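Local coordinates for protein Ras-3 from Cryphonectria parasitica (Cryphonectria parasitica, PDB 4KU4) that is a small Ras-family protein with a P-loop NTPase fold and carries bound guanosine-5'-diphosphate in the crystal, at residues L107-E110 / V111-K115. Residues are numbered along the deposited sequence; the frame is centred on the assembly and turned at random.
Sequences LFEE and VIQTK
Glu110 and Thr114 meet one turn apart on helix 98-118 through the backbone oxygen of Glu110. Thr114 OG1 donates to Glu110 O over 2.8 Å, and Thr114 N bonds to the same oxygen over 2.9 Å. The two donors come from opposite faces of the carbonyl plane. Thr114 OG1 lies beside its own backbone N (chi1 -58°), which turns the hydroxyl back to the preceding turn. Thr114 is a buried residue, and its hydroxyl has an acceptor within the helix. The Glu110 side chain extends away from this carbonyl, and its OE2 forms a salt bridge with Arg79 of helix 77-84.

Val111 N bonds to Leu107 O over 2.9 Å. Val111 CG2, set beside its own backbone N, packs 3.5 Å from Leu107 O. Both side chains are buried: Leu107 touches Ile91 and Val111 touches Phe89, both on strand 88-94.

Glu109 and Gln113 face each other on the exposed side. Glu109 has two deposited conformers, so their side-chain bond is doubtful. In the conformer described here Gln113 NE2 lies 2.6 Å from Glu109 OE1. It sits above the carboxylate, 55° out of its plane. The amide and carboxylate planes are 40° apart.

Phe108 and Ile112 lie side by side and point the same way. Ile112 CG1 makes an off-centre CH-pi contact, 4.0 Å from the centroid of the Phe108 ring. The ring also packs on Pro137 and Cys169.

The ladder of i to i+4 backbone bonds, with a threonine hydroxyl added to one carbonyl, is that of a regular alpha helix. One side of this helix packs on the central sheet of the Ras-type P-loop NTPase fold.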
ATOM      1  N   LEU A 107       5.948  -5.464   9.359  1.00 13.09           N
ATOM      2  CA  LEU A 107       4.754  -5.862   8.627  1.00 14.99           C
ATOM      3  C   LEU A 107       5.103  -6.565   7.328  1.00 12.03           C
ATOM      4  O   LEU A 107       4.459  -7.534   6.948  1.00 10.86           O
ATOM      5  CB  LEU A 107       3.865  -4.647   8.350  1.00  8.01           C
ATOM      6  CG  LEU A 107       3.226  -4.085   9.603  1.00 14.84           C
ATOM      7  CD1 LEU A 107       2.689  -2.678   9.373  1.00 11.67           C
ATOM      8  CD2 LEU A 107       2.120  -5.046  10.040  1.00 16.79           C
ATOM      9  N   PHE A 108       6.126  -6.085   6.639  1.00 11.30           N
ATOM     10  CA  PHE A 108       6.586  -6.782   5.446  1.00 10.81           C
ATOM     11  C   PHE A 108       6.927  -8.247   5.766  1.00 16.03           C
ATOM     12  O   PHE A 108       6.533  -9.157   5.039  1.00 11.53           O
ATOM     13  CB  PHE A 108       7.801  -6.080   4.831  1.00 13.42           C
ATOM     14  CG  PHE A 108       8.388  -6.816   3.673  1.00 11.75           C
ATOM     15  CD1 PHE A 108       7.919  -6.595   2.384  1.00 14.70           C
ATOM     16  CD2 PHE A 108       9.387  -7.750   3.868  1.00 13.55           C
ATOM     17  CE1 PHE A 108       8.447  -7.288   1.314  1.00 13.87           C
ATOM     18  CE2 PHE A 108       9.926  -8.442   2.805  1.00 14.46           C
ATOM     19  CZ  PHE A 108       9.445  -8.213   1.519  1.00 15.94           C
ATOM     20  N   GLU A 109       7.645  -8.479   6.860  1.00 14.12           N
ATOM     21  CA  GLU A 109       8.000  -9.854   7.222  1.00 19.33           C
ATOM     22  C   GLU A 109       6.762 -10.690   7.531  1.00 15.48           C
ATOM     23  O   GLU A 109       6.713 -11.851   7.141  1.00 14.73           O
ATOM     24  CB  GLU A 109       8.993  -9.912   8.392  1.00 19.77           C
ATOM     25  CG  GLU A 109      10.101 -10.943   8.219  1.00 31.27           C
ATOM     26  CD  GLU A 109       9.757 -12.260   8.874  0.56 38.61           C
ATOM     27  OE1 GLU A 109      10.599 -13.181   8.830  0.56 38.78           O
ATOM     28  OE2 GLU A 109       8.649 -12.371   9.440  0.56 39.22           O
ATOM     29  N   GLU A 110       5.774 -10.110   8.219  1.00 14.28           N
ATOM     30  CA  GLU A 110       4.502 -10.795   8.433  1.00 15.70           C
ATOM     31  C   GLU A 110       3.881 -11.204   7.105  1.00 16.19           C
ATOM     32  O   GLU A 110       3.395 -12.325   6.951  1.00 12.75           O
ATOM     33  CB  GLU A 110       3.500  -9.921   9.206  1.00 17.82           C
ATOM     34  CG  GLU A 110       3.720  -9.801  10.708  1.00 24.65           C
ATOM     35  CD  GLU A 110       2.548  -9.111  11.393  1.00 27.39           C
ATOM     36  OE1 GLU A 110       1.471  -9.026  10.768  1.00 24.70           O
ATOM     37  OE2 GLU A 110       2.695  -8.657  12.548  1.00 30.26           O
ATOM     38  N   VAL A 111       3.875 -10.292   6.140  1.00 13.57           N
ATOM     39  CA  VAL A 111       3.273 -10.611   4.843  1.00 13.59           C
ATOM     40  C   VAL A 111       3.963 -11.796   4.163  1.00 19.12           C
ATOM     41  O   VAL A 111       3.310 -12.768   3.768  1.00 16.04           O
ATOM     42  CB  VAL A 111       3.230  -9.380   3.906  1.00 13.27           C
ATOM     43  CG1 VAL A 111       2.904  -9.801   2.475  1.00 13.37           C
ATOM     44  CG2 VAL A 111       2.207  -8.379   4.423  1.00 11.76           C
ATOM     45  N   ILE A 112       5.285 -11.715   4.035  1.00 17.67           N
ATOM     46  CA  ILE A 112       6.056 -12.791   3.419  1.00 18.74           C
ATOM     47  C   ILE A 112       5.861 -14.144   4.119  1.00 24.44           C
ATOM     48  O   ILE A 112       5.605 -15.150   3.461  1.00 21.82           O
ATOM     49  CB  ILE A 112       7.549 -12.443   3.362  1.00 22.78           C
ATOM     50  CG1 ILE A 112       7.789 -11.395   2.277  1.00 17.15           C
ATOM     51  CG2 ILE A 112       8.377 -13.688   3.078  1.00 25.30           C
ATOM     52  CD1 ILE A 112       7.485 -11.889   0.898  1.00 23.51           C
ATOM     53  N   GLN A 113       5.975 -14.156   5.445  1.00 19.89           N
ATOM     54  CA  GLN A 113       5.840 -15.391   6.213  1.00 25.01           C
ATOM     55  C   GLN A 113       4.450 -16.001   6.066  1.00 24.62           C
ATOM     56  O   GLN A 113       4.307 -17.215   5.918  1.00 29.52           O
ATOM     57  CB  GLN A 113       6.157 -15.154   7.694  1.00 25.39           C
ATOM     58  CG  GLN A 113       7.593 -14.715   7.967  1.00 26.38           C
ATOM     59  CD  GLN A 113       8.623 -15.732   7.507  1.00 34.86           C
ATOM     60  OE1 GLN A 113       8.284 -16.874   7.183  1.00 40.18           O
ATOM     61  NE2 GLN A 113       9.891 -15.321   7.473  1.00 33.95           N
ATOM     62  N   THR A 114       3.428 -15.155   6.119  1.00 23.26           N
ATOM     63  CA  THR A 114       2.056 -15.612   5.951  1.00 21.04           C
ATOM     64  C   THR A 114       1.832 -16.168   4.544  1.00 28.15           C
ATOM     65  O   THR A 114       1.281 -17.254   4.386  1.00 26.50           O
ATOM     66  CB  THR A 114       1.038 -14.494   6.259  1.00 24.38           C
ATOM     67  OG1 THR A 114       1.236 -14.024   7.600  1.00 24.41           O
ATOM     68  CG2 THR A 114      -0.387 -15.012   6.112  1.00 26.03           C
ATOM     69  N   LYS A 115       2.280 -15.434   3.529  1.00 21.89           N
ATOM     70  CA  LYS A 115       2.177 -15.905   2.144  1.00 19.65           C
ATOM     71  C   LYS A 115       2.993 -17.173   1.889  1.00 27.66           C
ATOM     72  O   LYS A 115       2.628 -17.993   1.051  1.00 30.96           O
ATOM     73  CB  LYS A 115       2.580 -14.801   1.158  1.00 23.65           C
ATOM     74  CG  LYS A 115       1.518 -13.739   0.972  1.00 19.93           C
ATOM     75  CD  LYS A 115       0.200 -14.350   0.514  1.00 22.57           C
ATOM     76  CE  LYS A 115      -0.839 -13.269   0.200  1.00 18.32           C
ATOM     77  NZ  LYS A 115      -2.175 -13.830  -0.158  1.00 16.49           N
TER